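Local coordinates for protein type-iv like pilin ttha1219 (Thermus thermophilus, PDB 5G24) that is a type IV pilin-like protein associated with the outer membrane, probably related to pilus subunits, whose exact role is not established, at residues Asp47-Thr52 and Pro133-Asp138; Val55-Leu60 and Lys225-Gln230; Val140-Phe145 and Leu180-Pro185; Gly188-Phe193 and Gly219-Glu224. All coordinates share one frame; numbering follows the deposited sequence.

Overall arrangement
Two of the four contacts join helix 35-61 to the rest of a pilin-like fold; the other two lie at the four-stranded sheet. From the N terminus, helix 35-61 supplies the first segments of contacts 1 and 2. Contact 1 closes its loop when the chain, past strand 132-133, returns to Asp47-Thr52. Contact 3 then opens at Val140 and closes at Leu180-Pro185, joining neighbouring strands of the antiparallel sheet. Contact 4 follows in series, linking the chain after strand 173-184 to the start of strand 221-230. Continuing along that strand, contact 2 closes last; it crosses contact 1 and encloses contacts 3 and 4. Helix 35-61 thus meets both the strand 132-133 region and the four-stranded sheet.

Contact 1: residues Asp47-Thr52 and Pro133-Asp138; sequences DELSLT and PVLGGD
Leu135 reaches from its loop to the helix carrying Glu48, Leu49 and Thr52, an example of how one branched apolar side chain can serve three residues spread over one turn of a helix. Its CB already lies 3.8 Å from Thr52 OG1, and CG stays close to the same hydroxyl. At the fork the two methyls part company. CD1 comes against the aliphatic root of Glu48, 3.9 Å from Glu48 CB, while CD2 enters between Thr52 OG1, at 3.6 Å, and Leu49 CD2, at 3.8 Å. With CG anti to the backbone N (chi1 177°), the leucine is carried out toward the helix and crosses Glu48, Leu49 and Thr52 at roughly right angles.

The Thr52 hydroxyl is turned back on its own helix: OG1 donates to Glu48 O over 2.7 Å, from above the carbonyl plane. Thr52 N reaches the same oxygen from the opposite face, so two donors of one residue grip Glu48 O and the hydroxyl lies against a leucine with its proton already engaged. The methyl of Thr52, CG2, is left to meet Val134 CG1 at 4.0 Å. The carboxylate of Glu48 runs on past the leucine to a salt bridge with Arg44 of the second subunit.

Val134 and Leu135 form a classic beta bulge opposite Leu116, where the chain turns a corner after strand 132-133. Helix 35-61 lies against this corner and against strand 115-122, where Thr52 touches Leu116, while Leu49 also touches Ala223 of strand 221-230 and the second subunit packs on Leu51 and Thr52.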
loop_
_atom_site.group_PDB
_atom_site.type_symbol
_atom_site.label_atom_id
_atom_site.label_comp_id
_atom_site.label_asym_id
_atom_site.label_seq_id
_atom_site.Cartn_x
_atom_site.Cartn_y
_atom_site.Cartn_z
ATOM N N ASP A 47 -7.389 1.289 9.354
ATOM C CA ASP A 47 -5.964 1.294 8.944
ATOM C C ASP A 47 -5.745 0.296 7.838
ATOM O O ASP A 47 -5.043 0.652 6.903
ATOM C CB ASP A 47 -5.023 0.888 10.034
ATOM C CG ASP A 47 -4.752 1.966 11.053
ATOM O OD1 ASP A 47 -5.191 3.099 10.854
ATOM O OD2 ASP A 47 -4.096 1.640 12.131
ATOM N N GLU A 48 -6.351 -0.902 7.887
ATOM C CA GLU A 48 -6.271 -1.874 6.750
ATOM C C GLU A 48 -6.863 -1.344 5.481
ATOM O O GLU A 48 -6.256 -1.449 4.372
ATOM C CB GLU A 48 -6.924 -3.220 7.063
ATOM C CG GLU A 48 -6.081 -4.235 7.843
ATOM C CD GLU A 48 -6.903 -5.225 8.771
ATOM O OE1 GLU A 48 -8.004 -4.847 9.279
ATOM O OE2 GLU A 48 -6.440 -6.382 9.016
ATOM N N LEU A 49 -8.007 -0.697 5.612
ATOM C CA LEU A 49 -8.672 -0.045 4.452
ATOM C C LEU A 49 -7.847 1.041 3.855
ATOM O O LEU A 49 -7.811 1.192 2.617
ATOM C CB LEU A 49 -10.061 0.476 4.798
ATOM C CG LEU A 49 -11.089 -0.643 5.171
ATOM C CD1 LEU A 49 -12.433 -0.090 5.553
ATOM C CD2 LEU A 49 -11.278 -1.637 4.054
ATOM N N SER A 50 -7.150 1.796 4.712
ATOM C CA SER A 50 -6.271 2.850 4.238
ATOM C C SER A 50 -5.087 2.336 3.519
ATOM O O SER A 50 -4.748 2.834 2.462
ATOM C CB SER A 50 -5.796 3.755 5.371
ATOM O OG SER A 50 -6.954 4.419 5.837
ATOM N N LEU A 51 -4.434 1.345 4.095
ATOM C CA LEU A 51 -3.277 0.692 3.388
ATOM C C LEU A 51 -3.744 0.196 1.968
ATOM O O LEU A 51 -3.064 0.335 1.000
ATOM C CB LEU A 51 -2.722 -0.490 4.171
ATOM C CG LEU A 51 -1.930 -0.129 5.390
ATOM C CD1 LEU A 51 -1.793 -1.375 6.271
ATOM C CD2 LEU A 51 -0.578 0.376 4.981
ATOM N N THR A 52 -4.924 -0.380 1.951
ATOM C CA THR A 52 -5.433 -1.021 0.754
ATOM C C THR A 52 -5.653 0.031 -0.288
ATOM O O THR A 52 -5.292 -0.141 -1.440
ATOM C CB THR A 52 -6.742 -1.808 1.119
ATOM O OG1 THR A 52 -6.394 -2.887 2.041
ATOM C CG2 THR A 52 -7.455 -2.424 -0.122
ATOM N N PRO A 133 -5.262 -12.516 -2.943
ATOM C CA PRO A 133 -5.871 -11.600 -2.011
ATOM C C PRO A 133 -4.998 -10.355 -1.660
ATOM O O PRO A 133 -3.851 -10.409 -1.597
ATOM C CB PRO A 133 -6.088 -12.447 -0.736
ATOM C CG PRO A 133 -6.110 -13.874 -1.216
ATOM C CD PRO A 133 -5.235 -13.913 -2.446
ATOM N N VAL A 134 -5.631 -9.243 -1.569
ATOM C CA VAL A 134 -5.050 -7.999 -1.138
ATOM C C VAL A 134 -5.469 -7.812 0.311
ATOM O O VAL A 134 -4.665 -7.530 1.196
ATOM C CB VAL A 134 -5.648 -6.830 -1.987
ATOM C CG1 VAL A 134 -5.245 -5.480 -1.483
ATOM C CG2 VAL A 134 -5.214 -6.978 -3.429
ATOM N N LEU A 135 -6.767 -7.970 0.543
ATOM C CA LEU A 135 -7.346 -7.825 1.848
ATOM C C LEU A 135 -8.575 -8.802 1.949
ATOM O O LEU A 135 -9.367 -8.934 1.010
ATOM C CB LEU A 135 -7.811 -6.403 1.985
ATOM C CG LEU A 135 -8.537 -6.022 3.270
ATOM C CD1 LEU A 135 -7.547 -6.001 4.381
ATOM C CD2 LEU A 135 -9.295 -4.730 3.128
ATOM N N GLY A 136 -8.639 -9.484 3.080
ATOM C CA GLY A 136 -9.759 -10.258 3.435
ATOM C C GLY A 136 -9.586 -11.699 3.103
ATOM O O GLY A 136 -8.569 -12.117 2.617
ATOM N N GLY A 137 -10.679 -12.425 3.245
ATOM C CA GLY A 137 -10.755 -13.821 2.813
ATOM C C GLY A 137 -10.645 -14.712 3.993
ATOM O O GLY A 137 -10.673 -15.914 3.807
ATOM N N ASP A 138 -10.571 -14.158 5.209
ATOM C CA ASP A 138 -10.746 -14.974 6.426
ATOM C C ASP A 138 -11.349 -14.194 7.608
ATOM O O ASP A 138 -12.579 -13.978 7.623
ATOM C CB ASP A 138 -9.459 -15.720 6.761
ATOM C CG ASP A 138 -9.689 -16.865 7.797
ATOM O OD1 ASP A 138 -10.828 -17.072 8.341
ATOM O OD2 ASP A 138 -8.693 -17.574 8.090
#

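Contact 2: residues Val55-Leu60 and Lys225-Gln230; sequences VLAREL and KLWIVQ
Helix residues Val55-Leu60 and strand residues Lys225-Gln230 run nearly parallel, their short axes 22° apart and 8.2 Å from each other at closest approach, with Ala57 and Val229 nearest across the gap. Where a helix lies almost along a strand, alternate strand residues can face it, and here Trp227 and Val229 do so. With CG held between the backbone N and the carbonyl carbon (chi1 75°), the indole of Trp227 turns its edge to the helix: Leu56 CD2 and Ala57 CB both lie at the rim, near the ring plane. Leu56 crosses the tryptophan at about a right angle and places CD2 4.1 Å from Trp227 CZ2; its CB is equally near that carbon. Ala57 CB meets the pyrrole side, 4.2 Å from Trp227 NE1. Lys225 O also lies at the edge of the indole, in its plane.

This is the helix-on-sheet packing expected of the pilin fold, in which the C-terminal part of the long N-terminal helix rests against an antiparallel sheet; here strand 221-230 lies at one border of that sheet, next to strand 173-184, whose Leu178 and Leu180 also touch the indole.

Two residues farther along the strand, Val229 approaches closely over the small side chain of Ala57. Val229 CG2 comes within 3.5 Å of Ala57 O, and the two CB atoms, Ala57 CB and Val229 CB, are 4.3 Å apart. One turn beyond Leu56, Leu60 CB faces Val229 CG1 at 4.4 Å. Elsewhere on the helix, Glu59 pairs with Arg58 of the second subunit, and Arg58 hydrogen-bonds the carbonyl of Val55 of that subunit.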
loop_
_atom_site.group_PDB
_atom_site.type_symbol
_atom_site.label_atom_id
_atom_site.label_comp_id
_atom_site.label_asym_id
_atom_site.label_seq_id
_atom_site.Cartn_x
_atom_site.Cartn_y
_atom_site.Cartn_z
ATOM N N VAL A 55 -2.431 1.145 -1.850
ATOM C CA VAL A 55 -1.987 0.165 -2.813
ATOM C C VAL A 55 -2.737 0.294 -4.147
ATOM O O VAL A 55 -2.127 0.461 -5.202
ATOM C CB VAL A 55 -2.090 -1.261 -2.262
ATOM C CG1 VAL A 55 -1.763 -2.303 -3.342
ATOM C CG2 VAL A 55 -1.111 -1.458 -1.122
ATOM N N LEU A 56 -4.054 0.321 -4.070
ATOM C CA LEU A 56 -4.877 0.513 -5.256
ATOM C C LEU A 56 -4.656 1.848 -5.948
ATOM O O LEU A 56 -4.470 1.899 -7.176
ATOM C CB LEU A 56 -6.369 0.309 -4.953
ATOM C CG LEU A 56 -6.814 -1.108 -5.136
ATOM C CD1 LEU A 56 -6.017 -2.050 -4.205
ATOM C CD2 LEU A 56 -8.299 -1.254 -4.859
ATOM N N ALA A 57 -4.608 2.919 -5.193
ATOM C CA ALA A 57 -4.419 4.276 -5.785
ATOM C C ALA A 57 -3.137 4.392 -6.569
ATOM O O ALA A 57 -3.123 4.915 -7.675
ATOM C CB ALA A 57 -4.484 5.377 -4.755
ATOM N N ARG A 58 -2.051 3.947 -5.985
ATOM C CA ARG A 58 -0.764 4.039 -6.682
ATOM C C ARG A 58 -0.740 3.198 -7.946
ATOM O O ARG A 58 -0.154 3.571 -8.914
ATOM C CB ARG A 58 0.373 3.676 -5.730
ATOM C CG ARG A 58 0.601 4.719 -4.635
ATOM C CD ARG A 58 1.874 4.395 -3.852
ATOM N NE ARG A 58 1.967 5.094 -2.543
ATOM C CZ ARG A 58 2.753 4.673 -1.535
ATOM N NH1 ARG A 58 3.515 3.531 -1.658
ATOM N NH2 ARG A 58 2.782 5.403 -0.401
ATOM N N GLU A 59 -1.373 2.051 -7.921
ATOM C CA GLU A 59 -1.507 1.183 -9.103
ATOM C C GLU A 59 -2.400 1.866 -10.183
ATOM O O GLU A 59 -2.039 1.995 -11.366
ATOM C CB GLU A 59 -2.011 -0.176 -8.642
ATOM C CG GLU A 59 -2.095 -1.275 -9.672
ATOM C CD GLU A 59 -0.813 -1.966 -9.990
ATOM O OE1 GLU A 59 0.247 -1.721 -9.361
ATOM O OE2 GLU A 59 -0.859 -2.793 -10.912
ATOM N N LEU A 60 -3.549 2.380 -9.775
ATOM C CA LEU A 60 -4.493 2.954 -10.762
ATOM C C LEU A 60 -4.080 4.316 -11.308
ATOM O O LEU A 60 -4.445 4.663 -12.437
ATOM C CB LEU A 60 -5.883 2.973 -10.176
ATOM C CG LEU A 60 -6.377 1.570 -9.919
ATOM C CD1 LEU A 60 -7.570 1.591 -8.991
ATOM C CD2 LEU A 60 -6.684 0.818 -11.183
ATOM N N LYS A 225 -14.554 2.856 3.325
ATOM C CA LYS A 225 -13.772 3.975 2.811
ATOM C C LYS A 225 -14.182 4.287 1.367
ATOM O O LYS A 225 -14.267 3.374 0.513
ATOM C CB LYS A 225 -12.324 3.550 2.844
ATOM C CG LYS A 225 -11.361 4.759 2.693
ATOM C CD LYS A 225 -9.938 4.275 2.798
ATOM C CE LYS A 225 -8.952 5.404 2.502
ATOM N NZ LYS A 225 -9.081 6.421 3.546
ATOM N N LEU A 226 -14.443 5.544 1.124
ATOM C CA LEU A 226 -14.507 6.089 -0.196
ATOM C C LEU A 226 -13.171 6.885 -0.417
ATOM O O LEU A 226 -12.846 7.767 0.337
ATOM C CB LEU A 226 -15.689 7.070 -0.269
ATOM C CG LEU A 226 -15.975 7.807 -1.562
ATOM C CD1 LEU A 226 -16.422 6.867 -2.660
ATOM C CD2 LEU A 226 -17.088 8.814 -1.303
ATOM N N TRP A 227 -12.520 6.703 -1.527
ATOM C CA TRP A 227 -11.362 7.566 -1.873
ATOM C C TRP A 227 -11.252 7.763 -3.376
ATOM O O TRP A 227 -11.842 7.039 -4.181
ATOM C CB TRP A 227 -10.083 6.995 -1.250
ATOM C CG TRP A 227 -9.520 5.719 -1.975
ATOM C CD1 TRP A 227 -8.359 5.639 -2.730
ATOM C CD2 TRP A 227 -10.049 4.375 -1.929
ATOM N NE1 TRP A 227 -8.199 4.354 -3.211
ATOM C CE2 TRP A 227 -9.169 3.551 -2.692
ATOM C CE3 TRP A 227 -11.134 3.780 -1.272
ATOM C CZ2 TRP A 227 -9.411 2.209 -2.900
ATOM C CZ3 TRP A 227 -11.362 2.432 -1.445
ATOM C CH2 TRP A 227 -10.483 1.632 -2.258
ATOM N N ILE A 228 -10.534 8.822 -3.722
ATOM C CA ILE A 228 -10.477 9.286 -5.125
ATOM C C ILE A 228 -9.063 9.165 -5.629
ATOM O O ILE A 228 -8.214 9.518 -4.961
ATOM C CB ILE A 228 -10.910 10.757 -5.283
ATOM C CG1 ILE A 228 -12.300 11.043 -4.639
ATOM C CG2 ILE A 228 -10.895 11.223 -6.734
ATOM C CD1 ILE A 228 -13.456 10.220 -5.111
ATOM N N VAL A 229 -8.868 8.662 -6.839
ATOM C CA VAL A 229 -7.587 8.586 -7.479
ATOM C C VAL A 229 -7.663 9.349 -8.762
ATOM O O VAL A 229 -8.447 9.037 -9.669
ATOM C CB VAL A 229 -7.090 7.146 -7.642
ATOM C CG1 VAL A 229 -8.082 6.249 -8.259
ATOM C CG2 VAL A 229 -5.796 7.087 -8.492
ATOM N N GLN A 230 -6.793 10.341 -8.865
ATOM C CA GLN A 230 -6.599 11.076 -10.095
ATOM C C GLN A 230 -6.036 10.131 -11.148
ATOM O O GLN A 230 -5.207 9.277 -10.831
ATOM C CB GLN A 230 -5.672 12.310 -9.889
ATOM C CG GLN A 230 -6.295 13.458 -9.107
ATOM C CD GLN A 230 -7.501 14.137 -9.803
ATOM O OE1 GLN A 230 -7.739 13.954 -11.002
ATOM N NE2 GLN A 230 -8.242 14.965 -9.046
#

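Contact 3: residues Val140-Phe145 and Leu180-Pro185; sequences VQVEAF and LLASVP
Leu180, well inside strand 173-184, meets Phe145 and Val142, both on the same sheet face. Its CD2 lies 3.6 Å from Phe145 CD1, approaching the ring obliquely, and also touches Val142 CG1; a chi1 of -79°, with CG anti to the carbonyl carbon, turns the branch toward that pair.

Leu181 comes next and faces two residues at once. Its carbonyl oxygen accepts a bond of 2.8 Å from Glu143 N and a weak, longer one from Ala144 N, while Leu181 N donates to Ala144 O. Glu143 and Ala144 opposite one leucine make a classic beta bulge, which shifts the register by one residue within this antiparallel pair of the four-stranded sheet. On the same face, Leu181 CB rests 3.9 Å from Ala144 CB, and Leu181 CD2 approaches Glu143 OE1.

Ala182, a non-hydrogen-bonded partner of Val142, brings its CB to 3.4 Å from Gln141 O. Ser183 pairs with Gln141 through two backbone bonds, of which Gln141 N to Ser183 O is nearly straight at 170°. Its hydroxyl donates to the bulge carboxylate, Ser183 OG to Glu143 OE2 at 2.6 Å, meeting the oxygen from above the carboxylate plane. Arg220 also bonds to this hydroxyl, and Arg222 forms a salt bridge with Glu143 OE1. Last, Val184 CG1 lies beside Val140 CG2, 3.9 Å away, the two side chains pointing the same way.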
loop_
_atom_site.group_PDB
_atom_site.type_symbol
_atom_site.label_atom_id
_atom_site.label_comp_id
_atom_site.label_asym_id
_atom_site.label_seq_id
_atom_site.Cartn_x
_atom_site.Cartn_y
_atom_site.Cartn_z
ATOM N N VAL A 140 -10.982 -10.851 8.236
ATOM C CA VAL A 140 -11.524 -9.724 7.571
ATOM C C VAL A 140 -12.332 -10.283 6.345
ATOM O O VAL A 140 -11.862 -11.149 5.642
ATOM C CB VAL A 140 -10.430 -8.796 7.025
ATOM C CG1 VAL A 140 -11.039 -7.683 6.192
ATOM C CG2 VAL A 140 -9.622 -8.249 8.158
ATOM N N GLN A 141 -13.537 -9.786 6.180
ATOM C CA GLN A 141 -14.397 -10.081 5.029
ATOM C C GLN A 141 -14.607 -8.719 4.306
ATOM O O GLN A 141 -15.212 -7.833 4.843
ATOM C CB GLN A 141 -15.747 -10.691 5.493
ATOM C CG GLN A 141 -15.602 -12.120 6.062
ATOM C CD GLN A 141 -15.272 -13.137 4.984
ATOM O OE1 GLN A 141 -15.943 -13.178 3.954
ATOM N NE2 GLN A 141 -14.219 -13.921 5.170
ATOM N N VAL A 142 -14.240 -8.666 3.052
ATOM C CA VAL A 142 -14.582 -7.542 2.203
ATOM C C VAL A 142 -15.875 -7.853 1.543
ATOM O O VAL A 142 -15.953 -8.899 0.891
ATOM C CB VAL A 142 -13.461 -7.313 1.107
ATOM C CG1 VAL A 142 -13.830 -6.178 0.216
ATOM C CG2 VAL A 142 -12.181 -7.039 1.806
ATOM N N GLU A 143 -16.871 -6.984 1.725
ATOM C CA GLU A 143 -18.239 -7.236 1.328
ATOM C C GLU A 143 -18.626 -6.469 0.121
ATOM O O GLU A 143 -19.601 -6.813 -0.489
ATOM C CB GLU A 143 -19.195 -6.925 2.483
ATOM C CG GLU A 143 -19.003 -7.980 3.609
ATOM C CD GLU A 143 -19.526 -7.555 4.948
ATOM O OE1 GLU A 143 -20.040 -6.413 5.005
ATOM O OE2 GLU A 143 -19.451 -8.373 5.919
ATOM N N ALA A 144 -17.973 -5.351 -0.191
ATOM C CA ALA A 144 -18.431 -4.553 -1.321
ATOM C C ALA A 144 -17.243 -3.791 -1.856
ATOM O O ALA A 144 -16.532 -3.238 -1.070
ATOM C CB ALA A 144 -19.544 -3.549 -0.903
ATOM N N PHE A 145 -17.211 -3.646 -3.194
ATOM C CA PHE A 145 -16.292 -2.778 -3.912
ATOM C C PHE A 145 -17.121 -2.080 -5.015
ATOM O O PHE A 145 -17.874 -2.760 -5.719
ATOM C CB PHE A 145 -15.207 -3.652 -4.485
ATOM C CG PHE A 145 -14.088 -2.929 -5.267
ATOM C CD1 PHE A 145 -13.448 -1.874 -4.786
ATOM C CD2 PHE A 145 -13.624 -3.476 -6.429
ATOM C CE1 PHE A 145 -12.380 -1.263 -5.475
ATOM C CE2 PHE A 145 -12.601 -2.881 -7.146
ATOM C CZ PHE A 145 -12.005 -1.746 -6.687
ATOM N N LEU A 180 -14.893 0.747 -0.623
ATOM C CA LEU A 180 -14.748 -0.552 0.043
ATOM C C LEU A 180 -15.566 -0.646 1.358
ATOM O O LEU A 180 -15.591 0.337 2.150
ATOM C CB LEU A 180 -13.279 -0.849 0.417
ATOM C CG LEU A 180 -12.436 -1.334 -0.716
ATOM C CD1 LEU A 180 -10.984 -1.459 -0.249
ATOM C CD2 LEU A 180 -12.985 -2.660 -1.256
ATOM N N LEU A 181 -16.162 -1.807 1.587
ATOM C CA LEU A 181 -16.859 -2.129 2.864
ATOM C C LEU A 181 -16.293 -3.418 3.347
ATOM O O LEU A 181 -16.182 -4.369 2.604
ATOM C CB LEU A 181 -18.350 -2.277 2.635
ATOM C CG LEU A 181 -19.182 -2.722 3.834
ATOM C CD1 LEU A 181 -19.288 -1.674 4.945
ATOM C CD2 LEU A 181 -20.545 -3.175 3.339
ATOM N N ALA A 182 -15.989 -3.481 4.618
ATOM C CA ALA A 182 -15.476 -4.740 5.217
ATOM C C ALA A 182 -15.903 -4.919 6.649
ATOM O O ALA A 182 -16.304 -3.995 7.328
ATOM C CB ALA A 182 -13.944 -4.746 5.165
ATOM N N SER A 183 -15.776 -6.137 7.107
ATOM C CA SER A 183 -16.246 -6.500 8.419
ATOM C C SER A 183 -15.261 -7.404 9.136
ATOM O O SER A 183 -14.617 -8.225 8.510
ATOM C CB SER A 183 -17.671 -7.159 8.361
ATOM O OG SER A 183 -17.648 -8.468 7.775
ATOM N N VAL A 184 -15.269 -7.295 10.467
ATOM C CA VAL A 184 -14.603 -8.235 11.329
ATOM C C VAL A 184 -15.460 -8.695 12.478
ATOM O O VAL A 184 -16.344 -7.996 12.897
ATOM C CB VAL A 184 -13.250 -7.626 11.925
ATOM C CG1 VAL A 184 -12.312 -7.318 10.785
ATOM C CG2 VAL A 184 -13.476 -6.361 12.703
ATOM N N PRO A 185 -15.114 -9.860 13.038
ATOM C CA PRO A 185 -15.818 -10.298 14.222
ATOM C C PRO A 185 -15.337 -9.523 15.404
ATOM O O PRO A 185 -14.217 -9.113 15.453
ATOM C CB PRO A 185 -15.357 -11.780 14.371
ATOM C CG PRO A 185 -14.012 -11.794 13.757
ATOM C CD PRO A 185 -14.045 -10.814 12.662
#

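Contact 4: residues Gly188-Phe193 and Gly219-Glu224; sequences GGAPAF and GRLRAE
Ala190 and Gly219 make the direct hydrogen bond between the loop and the strand approach: Ala190 N donates to Gly219 O over 2.8 Å, from above the carbonyl plane though with an almost straight N-H at 167°. Alpha hydrogens add two weaker C-H...O contacts, from Gly189 CA to Gly219 O and from Gly219 CA to Ala190 O, the first with its heavy atoms 3.2 Å apart. The two glycines pass with their CA atoms 4.0 Å from each other.

Water extends this polar link. Water 2 donates to Pro191 O and, over 2.6 Å, to Arg220 O. Farther on, water 3 accepts from Phe193 N and, weakly, from Arg222 NH1.

The irregular loop runs beside the start of strand 221-230, at a border of the four-stranded antiparallel sheet, and its backbone is joined to the strand partly through solvent.

Apolar contact is made by Ala190 CB, 4.0 Å from Leu221 CB, and by Phe193. A chi1 of -176° swings its ring over the strand, where Phe193 CD2 lies 3.5 Å from Arg222 CB.

Polar atoms also meet this ring. Arg222 O sits over one face, offset toward the rim, and the Glu224 carboxylate comes to the edge, with Glu224 CD 3.7 Å from Phe193 CZ and its plane turned 73° from the ring. That carboxylate is held by Thr198, Tyr179 and Gly196, while the Arg222 guanidinium forms a salt bridge with Asp218.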
loop_
_atom_site.group_PDB
_atom_site.type_symbol
_atom_site.label_atom_id
_atom_site.label_comp_id
_atom_site.label_asym_id
_atom_site.label_seq_id
_atom_site.Cartn_x
_atom_site.Cartn_y
_atom_site.Cartn_z
ATOM N N GLY A 188 -18.617 -10.521 21.579
ATOM C CA GLY A 188 -19.952 -10.107 22.068
ATOM C C GLY A 188 -20.783 -9.319 21.069
ATOM O O GLY A 188 -21.929 -8.922 21.369
ATOM N N GLY A 189 -20.248 -9.106 19.856
ATOM C CA GLY A 189 -21.036 -8.501 18.784
ATOM C C GLY A 189 -20.961 -7.009 18.816
ATOM O O GLY A 189 -20.809 -6.420 19.863
ATOM N N ALA A 190 -20.955 -6.404 17.637
ATOM C CA ALA A 190 -21.136 -5.004 17.487
ATOM C C ALA A 190 -22.559 -4.707 16.980
ATOM O O ALA A 190 -23.218 -5.555 16.337
ATOM C CB ALA A 190 -20.107 -4.488 16.551
ATOM N N PRO A 191 -23.068 -3.499 17.244
ATOM C CA PRO A 191 -24.338 -3.123 16.630
ATOM C C PRO A 191 -24.299 -2.947 15.121
ATOM O O PRO A 191 -23.285 -2.821 14.508
ATOM C CB PRO A 191 -24.680 -1.788 17.357
ATOM C CG PRO A 191 -23.323 -1.212 17.693
ATOM C CD PRO A 191 -22.501 -2.408 18.057
ATOM N N ALA A 192 -25.469 -2.982 14.536
ATOM C CA ALA A 192 -25.674 -2.883 13.069
ATOM C C ALA A 192 -25.090 -1.580 12.447
ATOM O O ALA A 192 -25.134 -0.516 13.031
ATOM C CB ALA A 192 -27.128 -2.998 12.787
ATOM N N PHE A 193 -24.504 -1.704 11.279
ATOM C CA PHE A 193 -23.919 -0.629 10.533
ATOM C C PHE A 193 -24.701 -0.306 9.274
ATOM O O PHE A 193 -25.152 -1.242 8.567
ATOM C CB PHE A 193 -22.526 -1.040 10.136
ATOM C CG PHE A 193 -21.717 0.001 9.411
ATOM C CD1 PHE A 193 -21.175 1.084 10.072
ATOM C CD2 PHE A 193 -21.447 -0.158 8.075
ATOM C CE1 PHE A 193 -20.394 2.017 9.390
ATOM C CE2 PHE A 193 -20.705 0.764 7.384
ATOM C CZ PHE A 193 -20.147 1.845 8.041
ATOM N N GLY A 219 -23.888 -8.830 14.145
ATOM C CA GLY A 219 -22.883 -8.768 15.205
ATOM C C GLY A 219 -21.415 -8.496 14.781
ATOM O O GLY A 219 -20.596 -8.254 15.626
ATOM N N ARG A 220 -21.134 -8.464 13.468
ATOM C CA ARG A 220 -19.833 -8.102 12.970
ATOM C C ARG A 220 -19.644 -6.595 12.959
ATOM O O ARG A 220 -20.577 -5.841 12.686
ATOM C CB ARG A 220 -19.572 -8.644 11.570
ATOM C CG ARG A 220 -19.469 -10.154 11.584
ATOM C CD ARG A 220 -19.232 -10.681 10.199
ATOM N NE ARG A 220 -17.903 -10.356 9.668
ATOM C CZ ARG A 220 -16.849 -11.123 9.803
ATOM N NH1 ARG A 220 -16.919 -12.264 10.444
ATOM N NH2 ARG A 220 -15.704 -10.762 9.245
ATOM N N LEU A 221 -18.403 -6.160 13.202
ATOM C CA LEU A 221 -18.093 -4.729 13.128
ATOM C C LEU A 221 -17.697 -4.420 11.697
ATOM O O LEU A 221 -16.826 -5.094 11.186
ATOM C CB LEU A 221 -16.995 -4.386 14.101
ATOM C CG LEU A 221 -16.681 -2.867 14.113
ATOM C CD1 LEU A 221 -16.675 -2.260 15.498
ATOM C CD2 LEU A 221 -15.324 -2.596 13.459
ATOM N N ARG A 222 -18.198 -3.301 11.150
ATOM C CA ARG A 222 -17.975 -2.819 9.820
ATOM C C ARG A 222 -17.318 -1.473 9.719
ATOM O O ARG A 222 -17.515 -0.575 10.548
ATOM C CB ARG A 222 -19.311 -2.744 9.029
ATOM C CG ARG A 222 -19.803 -4.131 8.568
ATOM C CD ARG A 222 -21.167 -4.237 7.939
ATOM N NE ARG A 222 -21.344 -5.662 7.566
ATOM C CZ ARG A 222 -21.687 -6.641 8.367
ATOM N NH1 ARG A 222 -22.051 -6.439 9.623
ATOM N NH2 ARG A 222 -21.629 -7.879 7.923
ATOM N N ALA A 223 -16.517 -1.299 8.666
ATOM C CA ALA A 223 -15.999 -0.058 8.373
ATOM C C ALA A 223 -15.922 0.099 6.837
ATOM O O ALA A 223 -15.935 -0.845 6.125
ATOM C CB ALA A 223 -14.632 0.134 9.055
ATOM N N GLU A 224 -15.793 1.328 6.371
ATOM C CA GLU A 224 -15.800 1.581 4.959
ATOM C C GLU A 224 -14.851 2.752 4.587
ATOM O O GLU A 224 -14.526 3.589 5.395
ATOM C CB GLU A 224 -17.246 1.879 4.479
ATOM C CG GLU A 224 -17.773 3.209 5.030
ATOM C CD GLU A 224 -19.280 3.451 4.849
ATOM O OE1 GLU A 224 -19.995 2.633 4.177
ATOM O OE2 GLU A 224 -19.713 4.495 5.383
HETATM O O HOH W 1 -23.635 -5.913 13.230
HETATM O O HOH W 2 -21.352 -3.405 12.054
HETATM O O HOH W 3 -23.946 -4.113 10.235
#